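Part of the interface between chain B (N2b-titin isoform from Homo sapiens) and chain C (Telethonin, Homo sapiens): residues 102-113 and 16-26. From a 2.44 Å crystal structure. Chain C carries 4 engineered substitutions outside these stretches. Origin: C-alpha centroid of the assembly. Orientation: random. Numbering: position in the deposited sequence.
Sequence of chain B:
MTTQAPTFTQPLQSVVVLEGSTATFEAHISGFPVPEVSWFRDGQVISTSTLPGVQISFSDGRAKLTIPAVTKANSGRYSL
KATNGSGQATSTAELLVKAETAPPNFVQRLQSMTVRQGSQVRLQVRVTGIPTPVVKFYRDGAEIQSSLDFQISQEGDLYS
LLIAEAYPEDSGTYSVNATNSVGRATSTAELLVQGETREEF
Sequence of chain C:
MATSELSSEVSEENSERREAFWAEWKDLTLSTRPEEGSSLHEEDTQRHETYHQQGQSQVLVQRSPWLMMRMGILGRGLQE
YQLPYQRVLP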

ATOM      1  N   ALA B 102      -3.749 -14.670  -2.306  1.00 47.19           N
ATOM      2  CA  ALA B 102      -2.730 -14.967  -3.302  1.00 43.83           C
ATOM      3  C   ALA B 102      -3.465 -15.602  -4.463  1.00 44.96           C
ATOM      4  O   ALA B 102      -4.160 -16.591  -4.265  1.00 54.32           O
ATOM      5  N   PRO B 103      -3.354 -15.027  -5.667  1.00 45.82           N
ATOM      6  CA  PRO B 103      -4.003 -15.548  -6.874  1.00 43.61           C
ATOM      7  C   PRO B 103      -3.639 -17.005  -7.212  1.00 48.87           C
ATOM      8  O   PRO B 103      -2.594 -17.492  -6.764  1.00 51.08           O
ATOM      9  N   PRO B 104      -4.498 -17.699  -8.001  1.00 51.28           N
ATOM     10  CA  PRO B 104      -4.269 -19.076  -8.413  1.00 41.66           C
ATOM     11  C   PRO B 104      -2.929 -19.197  -9.080  1.00 43.86           C
ATOM     12  O   PRO B 104      -2.615 -18.393  -9.939  1.00 47.14           O
ATOM     13  N   ASN B 105      -2.122 -20.173  -8.685  1.00 42.83           N
ATOM     14  CA  ASN B 105      -0.848 -20.390  -9.351  1.00 42.08           C
ATOM     15  C   ASN B 105      -0.740 -21.827  -9.810  1.00 43.32           C
ATOM     16  O   ASN B 105      -1.032 -22.724  -9.037  1.00 51.21           O
ATOM     17  N   PHE B 106      -0.308 -22.071 -11.033  1.00 42.58           N
ATOM     18  CA  PHE B 106      -0.063 -23.446 -11.428  1.00 42.47           C
ATOM     19  C   PHE B 106       1.374 -23.826 -11.123  1.00 44.26           C
ATOM     20  O   PHE B 106       2.274 -23.524 -11.899  1.00 46.17           O
ATOM     21  N   VAL B 107       1.590 -24.475  -9.987  1.00 47.84           N
ATOM     22  CA  VAL B 107       2.922 -24.943  -9.632  1.00 48.01           C
ATOM     23  C   VAL B 107       3.311 -26.034 -10.603  1.00 46.84           C
ATOM     24  O   VAL B 107       4.495 -26.279 -10.863  1.00 46.50           O
ATOM     25  N   GLN B 108       2.289 -26.687 -11.134  1.00 47.90           N
ATOM     26  CA  GLN B 108       2.467 -27.703 -12.161  1.00 47.53           C
ATOM     27  C   GLN B 108       1.372 -27.551 -13.183  1.00 44.84           C
ATOM     28  O   GLN B 108       0.186 -27.629 -12.878  1.00 44.10           O
ATOM     29  N   ARG B 109       1.812 -27.320 -14.406  1.00 46.93           N
ATOM     30  CA  ARG B 109       0.950 -27.093 -15.526  1.00 44.95           C
ATOM     31  C   ARG B 109       0.640 -28.418 -16.182  1.00 45.04           C
ATOM     32  O   ARG B 109       1.444 -29.354 -16.125  1.00 46.55           O
ATOM     33  N   LEU B 110      -0.538 -28.494 -16.789  1.00 41.78           N
ATOM     34  CA  LEU B 110      -0.849 -29.528 -17.762  1.00 42.80           C
ATOM     35  C   LEU B 110       0.281 -29.627 -18.790  1.00 43.59           C
ATOM     36  O   LEU B 110       0.829 -28.608 -19.217  1.00 41.57           O
ATOM     37  N   GLN B 111       0.626 -30.841 -19.193  1.00 39.99           N
ATOM     38  CA  GLN B 111       1.528 -31.012 -20.311  1.00 45.17           C
ATOM     39  C   GLN B 111       0.915 -31.984 -21.321  1.00 46.66           C
ATOM     40  O   GLN B 111       0.256 -32.947 -20.933  1.00 44.78           O
ATOM     41  N   SER B 112       1.090 -31.726 -22.609  1.00 50.53           N
ATOM     42  CA  SER B 112       0.473 -32.605 -23.596  1.00 47.93           C
ATOM     43  C   SER B 112       1.213 -33.922 -23.689  1.00 47.88           C
ATOM     44  O   SER B 112       2.367 -34.037 -23.268  1.00 49.22           O
ATOM     45  N   MET B 113       0.527 -34.921 -24.216  1.00 47.34           N
ATOM     46  CA  MET B 113       1.129 -36.228 -24.330  1.00 47.25           C
ATOM     47  C   MET B 113       0.478 -37.102 -25.394  1.00 47.36           C
ATOM     48  O   MET B 113      -0.697 -36.941 -25.741  1.00 42.87           O
TER
ATOM     49  N   GLU C  16       5.643 -25.740 -29.983  1.00 45.07           N
ATOM     50  CA  GLU C  16       6.301 -27.018 -30.003  1.00 43.78           C
ATOM     51  C   GLU C  16       5.441 -28.061 -29.328  1.00 43.22           C
ATOM     52  O   GLU C  16       5.120 -29.075 -29.926  1.00 50.64           O
ATOM     53  N   ARG C  17       5.078 -27.824 -28.080  1.00 44.58           N
ATOM     54  CA  ARG C  17       4.295 -28.811 -27.379  1.00 44.95           C
ATOM     55  C   ARG C  17       2.801 -28.475 -27.357  1.00 41.83           C
ATOM     56  O   ARG C  17       2.041 -29.102 -26.643  1.00 44.69           O
ATOM     57  N   ARG C  18       2.370 -27.517 -28.151  1.00 42.25           N
ATOM     58  CA  ARG C  18       0.910 -27.250 -28.284  1.00 50.92           C
ATOM     59  C   ARG C  18       0.251 -27.050 -26.939  1.00 49.29           C
ATOM     60  O   ARG C  18      -0.686 -27.772 -26.571  1.00 46.32           O
ATOM     61  N   GLU C  19       0.770 -26.069 -26.206  1.00 53.86           N
ATOM     62  CA  GLU C  19       0.300 -25.729 -24.878  1.00 51.01           C
ATOM     63  C   GLU C  19       0.144 -24.230 -24.742  1.00 49.59           C
ATOM     64  O   GLU C  19       0.852 -23.454 -25.369  1.00 50.01           O
ATOM     65  N   ALA C  20      -0.813 -23.824 -23.921  1.00 50.68           N
ATOM     66  CA  ALA C  20      -1.142 -22.429 -23.797  1.00 48.13           C
ATOM     67  C   ALA C  20      -1.465 -22.203 -22.338  1.00 48.20           C
ATOM     68  O   ALA C  20      -1.853 -23.117 -21.614  1.00 48.19           O
ATOM     69  N   PHE C  21      -1.326 -20.970 -21.902  1.00 47.26           N
ATOM     70  CA  PHE C  21      -1.385 -20.696 -20.496  1.00 48.96           C
ATOM     71  C   PHE C  21      -1.610 -19.222 -20.368  1.00 45.75           C
ATOM     72  O   PHE C  21      -0.923 -18.418 -20.994  1.00 46.12           O
ATOM     73  N   TRP C  22      -2.559 -18.848 -19.542  1.00 46.69           N
ATOM     74  CA  TRP C  22      -2.682 -17.467 -19.244  1.00 47.21           C
ATOM     75  C   TRP C  22      -3.139 -17.212 -17.822  1.00 50.79           C
ATOM     76  O   TRP C  22      -3.576 -18.126 -17.130  1.00 54.79           O
ATOM     77  N   ALA C  23      -3.006 -15.971 -17.377  1.00 51.62           N
ATOM     78  CA  ALA C  23      -3.170 -15.622 -15.960  1.00 50.53           C
ATOM     79  C   ALA C  23      -3.440 -14.124 -15.876  1.00 49.66           C
ATOM     80  O   ALA C  23      -2.755 -13.317 -16.518  1.00 46.90           O
ATOM     81  N   GLU C  24      -4.476 -13.755 -15.130  1.00 51.41           N
ATOM     82  CA  GLU C  24      -4.737 -12.359 -14.793  1.00 50.80           C
ATOM     83  C   GLU C  24      -4.931 -12.263 -13.277  1.00 48.46           C
ATOM     84  O   GLU C  24      -5.690 -13.047 -12.701  1.00 47.59           O
ATOM     85  N   TRP C  25      -4.244 -11.318 -12.626  1.00 45.81           N
ATOM     86  CA  TRP C  25      -4.499 -11.125 -11.206  1.00 44.64           C
ATOM     87  C   TRP C  25      -4.462  -9.698 -10.651  1.00 48.11           C
ATOM     88  O   TRP C  25      -3.728  -8.817 -11.105  1.00 49.16           O
ATOM     89  N   LYS C  26      -5.284  -9.484  -9.618  1.00 49.10           N
ATOM     90  CA  LYS C  26      -5.293  -8.257  -8.842  1.00 46.05           C
ATOM     91  C   LYS C  26      -3.955  -8.175  -8.159  1.00 42.54           C
ATOM     92  O   LYS C  26      -3.704  -8.933  -7.234  1.00 48.27           O
TER

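The guanidinium of R109(B) lies flat on the ring of F21(C): the planes differ by 5° and their centres sit 3.5 Å apart, with CZ of R109(B) 3.4 Å from CG of F21(C). This is both a stack and a cation-pi contact, since CZ stands over the ring face, 18° off its normal. The arginine's chi1 to chi3 all lie between wells (-104°, 124° and 100°), and its NH2 has a hydrogen bond elsewhere in the structure. F21(C), a t rotamer with chi2 of 88°, has more of its surface covered by the other stretch than any other residue here. Its edge is used as well, CE1 of F21(C) meeting CD1 of F106(B), an m rotamer, at 3.8 Å.

The two stretches run nearly antiparallel, and on the telethonin strand the odd positions 19, 21, 23 and 25 point toward titin while 20, 22 and 24 point away. At one end of the contact, W25(C), in the p rotamer, packs its CB 3.5 Å from CB of P103(B), a purely apolar touch.

The other end is polar. E19(C), m then t, reaches its carboxylate to the titin backbone: N of S112(B) donates to OE2 of E19(C) at 3.0 Å, nearly straight at 163°. The S112(B) side chain, chi1 34°, turns instead to main chain, its OG donating to O of R17(C) in a very short 2.5 Å bond. Q111(B), m and m, meets the same glutamate through water. Water 1 accepts from NE2 of Q111(B) at 3.3 Å and donates to OE1 of E19(C) at 3.0 Å; water 2 donates to OE1 of Q111(B) at 2.5 Å and to OE1 of E19(C) at 2.7 Å. The rule is economical: one carboxylate serves a backbone amide and two bridging waters.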

ATOM      1  CB  ALA B 102      -1.690 -15.936  -2.737  1.00 42.59           C
ATOM      2  CB  PRO B 103      -3.503 -14.613  -7.974  1.00 43.14           C
ATOM      3  CG  PRO B 103      -2.315 -13.916  -7.397  1.00 46.64           C
ATOM      4  CD  PRO B 103      -2.647 -13.774  -5.945  1.00 45.61           C
ATOM      5  CB  PRO B 104      -5.372 -19.328  -9.428  1.00 45.77           C
ATOM      6  CG  PRO B 104      -6.491 -18.406  -8.989  1.00 43.57           C
ATOM      7  CD  PRO B 104      -5.777 -17.173  -8.544  1.00 46.79           C
ATOM      8  CB  ASN B 105       0.302 -20.105  -8.403  1.00 43.71           C
ATOM      9  CG  ASN B 105       1.634 -20.080  -9.108  1.00 49.72           C
ATOM     10  OD1 ASN B 105       2.661 -20.468  -8.548  1.00 49.85           O
ATOM     11  ND2 ASN B 105       1.626 -19.619 -10.354  1.00 53.52           N
ATOM     12  CB  PHE B 106      -0.372 -23.662 -12.900  1.00 44.06           C
ATOM     13  CG  PHE B 106      -1.842 -23.715 -13.193  1.00 46.12           C
ATOM     14  CD1 PHE B 106      -2.576 -22.550 -13.302  1.00 48.22           C
ATOM     15  CD2 PHE B 106      -2.485 -24.922 -13.354  1.00 48.53           C
ATOM     16  CE1 PHE B 106      -3.920 -22.586 -13.576  1.00 47.51           C
ATOM     17  CE2 PHE B 106      -3.847 -24.960 -13.622  1.00 48.08           C
ATOM     18  CZ  PHE B 106      -4.557 -23.786 -13.731  1.00 47.16           C
ATOM     19  CB  VAL B 107       2.953 -25.498  -8.205  1.00 43.89           C
ATOM     20  CG1 VAL B 107       4.316 -26.087  -7.896  1.00 50.80           C
ATOM     21  CG2 VAL B 107       2.629 -24.411  -7.225  1.00 44.13           C
ATOM     22  CB  GLN B 108       2.444 -29.113 -11.579  1.00 45.80           C
ATOM     23  CG  GLN B 108       2.739 -30.210 -12.595  1.00 47.40           C
ATOM     24  CD  GLN B 108       2.655 -31.604 -11.990  1.00 49.57           C
ATOM     25  OE1 GLN B 108       3.202 -31.865 -10.914  1.00 57.16           O
ATOM     26  NE2 GLN B 108       1.983 -32.540 -12.647  1.00 51.94           N
ATOM     27  CB  ARG B 109       1.641 -26.154 -16.516  1.00 47.07           C
ATOM     28  CG  ARG B 109       1.103 -24.745 -16.469  1.00 48.27           C
ATOM     29  CD  ARG B 109       2.197 -23.747 -16.203  1.00 44.59           C
ATOM     30  NE  ARG B 109       2.605 -23.120 -17.448  1.00 52.74           N
ATOM     31  CZ  ARG B 109       2.996 -21.857 -17.565  1.00 52.65           C
ATOM     32  NH1 ARG B 109       3.019 -21.059 -16.509  1.00 52.19           N
ATOM     33  NH2 ARG B 109       3.363 -21.396 -18.749  1.00 50.30           N
ATOM     34  CB  LEU B 110      -2.148 -29.175 -18.496  1.00 38.43           C
ATOM     35  CG  LEU B 110      -3.400 -30.033 -18.352  1.00 41.06           C
ATOM     36  CD1 LEU B 110      -3.677 -30.406 -16.934  1.00 40.10           C
ATOM     37  CD2 LEU B 110      -4.621 -29.319 -18.964  1.00 45.15           C
ATOM     38  CB  GLN B 111       2.932 -31.424 -19.835  1.00 38.69           C
ATOM     39  CG  GLN B 111       3.513 -30.504 -18.749  1.00 37.16           C
ATOM     40  CD  GLN B 111       4.240 -29.269 -19.290  1.00 43.83           C
ATOM     41  OE1 GLN B 111       5.373 -29.360 -19.759  1.00 52.63           O
ATOM     42  NE2 GLN B 111       3.635 -28.089 -19.231  1.00 41.58           N
ATOM     43  CB  SER B 112       0.343 -31.927 -24.967  1.00 50.13           C
ATOM     44  OG  SER B 112       1.411 -31.046 -25.237  1.00 46.21           O
ATOM     45  CB  MET B 113       1.175 -36.935 -22.971  1.00 50.94           C
ATOM     46  CG  MET B 113      -0.190 -37.209 -22.338  1.00 57.89           C
ATOM     47  SD  MET B 113      -0.048 -37.711 -20.604  1.00 55.59           S
ATOM     48  CE  MET B 113       0.556 -36.193 -19.850  1.00 45.26           C
TER
ATOM     49  CB  GLU C  16       7.680 -26.948 -29.320  1.00 46.26           C
ATOM     50  CG  GLU C  16       8.322 -28.320 -29.134  1.00 42.15           C
ATOM     51  CD  GLU C  16       9.708 -28.278 -28.490  1.00 54.76           C
ATOM     52  OE1 GLU C  16      10.213 -29.365 -28.136  1.00 52.53           O
ATOM     53  OE2 GLU C  16      10.304 -27.182 -28.331  1.00 50.49           O
ATOM     54  CB  ARG C  17       4.844 -29.043 -25.980  1.00 38.08           C
ATOM     55  CG  ARG C  17       6.353 -28.748 -25.876  1.00 53.50           C
ATOM     56  CD  ARG C  17       7.174 -29.974 -25.441  1.00 45.84           C
ATOM     57  NE  ARG C  17       7.070 -31.093 -26.391  1.00 56.64           N
ATOM     58  CZ  ARG C  17       6.279 -32.154 -26.205  1.00 58.87           C
ATOM     59  NH1 ARG C  17       5.540 -32.246 -25.102  1.00 63.40           N
ATOM     60  NH2 ARG C  17       6.223 -33.127 -27.111  1.00 54.71           N
ATOM     61  CB  ARG C  18       0.200 -28.413 -28.948  1.00 42.51           C
ATOM     62  CG  ARG C  18       1.068 -29.111 -29.952  1.00 50.67           C
ATOM     63  CD  ARG C  18       0.693 -28.636 -31.321  1.00 53.68           C
ATOM     64  NE  ARG C  18       1.643 -27.703 -31.893  1.00 46.71           N
ATOM     65  CZ  ARG C  18       1.277 -26.725 -32.712  1.00 53.23           C
ATOM     66  NH1 ARG C  18      -0.012 -26.562 -33.025  1.00 40.19           N
ATOM     67  NH2 ARG C  18       2.196 -25.912 -33.214  1.00 49.15           N
ATOM     68  CB  GLU C  19       1.280 -26.204 -23.831  1.00 43.79           C
ATOM     69  CG  GLU C  19       1.283 -27.691 -23.617  1.00 48.17           C
ATOM     70  CD  GLU C  19       2.625 -28.144 -23.026  1.00 41.14           C
ATOM     71  OE1 GLU C  19       3.400 -27.251 -22.696  1.00 40.22           O
ATOM     72  OE2 GLU C  19       2.884 -29.350 -22.899  1.00 38.42           O
ATOM     73  CB  ALA C  20      -2.358 -22.080 -24.675  1.00 45.28           C
ATOM     74  CB  PHE C  21      -0.046 -21.027 -19.809  1.00 42.70           C
ATOM     75  CG  PHE C  21       0.002 -20.548 -18.413  1.00 48.04           C
ATOM     76  CD1 PHE C  21      -0.457 -21.357 -17.373  1.00 54.72           C
ATOM     77  CD2 PHE C  21       0.409 -19.243 -18.120  1.00 51.87           C
ATOM     78  CE1 PHE C  21      -0.461 -20.901 -16.038  1.00 50.53           C
ATOM     79  CE2 PHE C  21       0.421 -18.780 -16.785  1.00 53.41           C
ATOM     80  CZ  PHE C  21      -0.021 -19.616 -15.751  1.00 48.02           C
ATOM     81  CB  TRP C  22      -3.534 -16.797 -20.294  1.00 44.81           C
ATOM     82  CG  TRP C  22      -4.864 -17.374 -20.587  1.00 51.47           C
ATOM     83  CD1 TRP C  22      -6.093 -16.813 -20.284  1.00 52.16           C
ATOM     84  CD2 TRP C  22      -5.150 -18.554 -21.367  1.00 53.57           C
ATOM     85  NE1 TRP C  22      -7.119 -17.592 -20.797  1.00 45.09           N
ATOM     86  CE2 TRP C  22      -6.578 -18.662 -21.467  1.00 50.00           C
ATOM     87  CE3 TRP C  22      -4.355 -19.534 -21.995  1.00 44.57           C
ATOM     88  CZ2 TRP C  22      -7.207 -19.725 -22.156  1.00 47.40           C
ATOM     89  CZ3 TRP C  22      -4.984 -20.583 -22.670  1.00 49.39           C
ATOM     90  CH2 TRP C  22      -6.400 -20.669 -22.743  1.00 47.79           C
ATOM     91  CB  ALA C  23      -1.898 -15.991 -15.160  1.00 48.92           C
ATOM     92  CB  GLU C  24      -5.984 -11.853 -15.538  1.00 50.49           C
ATOM     93  CG  GLU C  24      -5.862 -10.428 -16.097  1.00 58.65           C
ATOM     94  CD  GLU C  24      -7.188  -9.641 -16.102  1.00 55.44           C
ATOM     95  OE1 GLU C  24      -7.243  -8.525 -15.520  1.00 47.50           O
ATOM     96  OE2 GLU C  24      -8.174 -10.139 -16.686  1.00 58.01           O
ATOM     97  CB  TRP C  25      -3.621 -12.036 -10.369  1.00 44.95           C
ATOM     98  CG  TRP C  25      -2.176 -11.685 -10.384  1.00 45.20           C
ATOM     99  CD1 TRP C  25      -1.491 -10.995  -9.433  1.00 45.23           C
ATOM    100  CD2 TRP C  25      -1.225 -12.033 -11.394  1.00 48.92           C
ATOM    101  NE1 TRP C  25      -0.162 -10.903  -9.772  1.00 50.97           N
ATOM    102  CE2 TRP C  25       0.032 -11.532 -10.973  1.00 51.38           C
ATOM    103  CE3 TRP C  25      -1.309 -12.731 -12.610  1.00 42.71           C
ATOM    104  CZ2 TRP C  25       1.202 -11.714 -11.720  1.00 46.68           C
ATOM    105  CZ3 TRP C  25      -0.147 -12.901 -13.359  1.00 49.31           C
ATOM    106  CH2 TRP C  25       1.093 -12.397 -12.908  1.00 48.76           C
ATOM    107  CB  LYS C  26      -6.402  -8.309  -7.803  1.00 48.33           C
ATOM    108  CG  LYS C  26      -7.789  -8.254  -8.402  1.00 50.73           C
ATOM    109  CD  LYS C  26      -8.861  -8.404  -7.321  1.00 59.60           C
ATOM    110  CE  LYS C  26     -10.156  -7.675  -7.693  1.00 55.78           C
ATOM    111  NZ  LYS C  26     -11.004  -8.511  -8.576  1.00 54.11           N
TER
HETATM  112  O   HOH W   1       3.658 -25.109 -20.556  0.50 27.60           O
HETATM  113  O   HOH W   2       5.749 -28.195 -21.900  1.00 38.31           O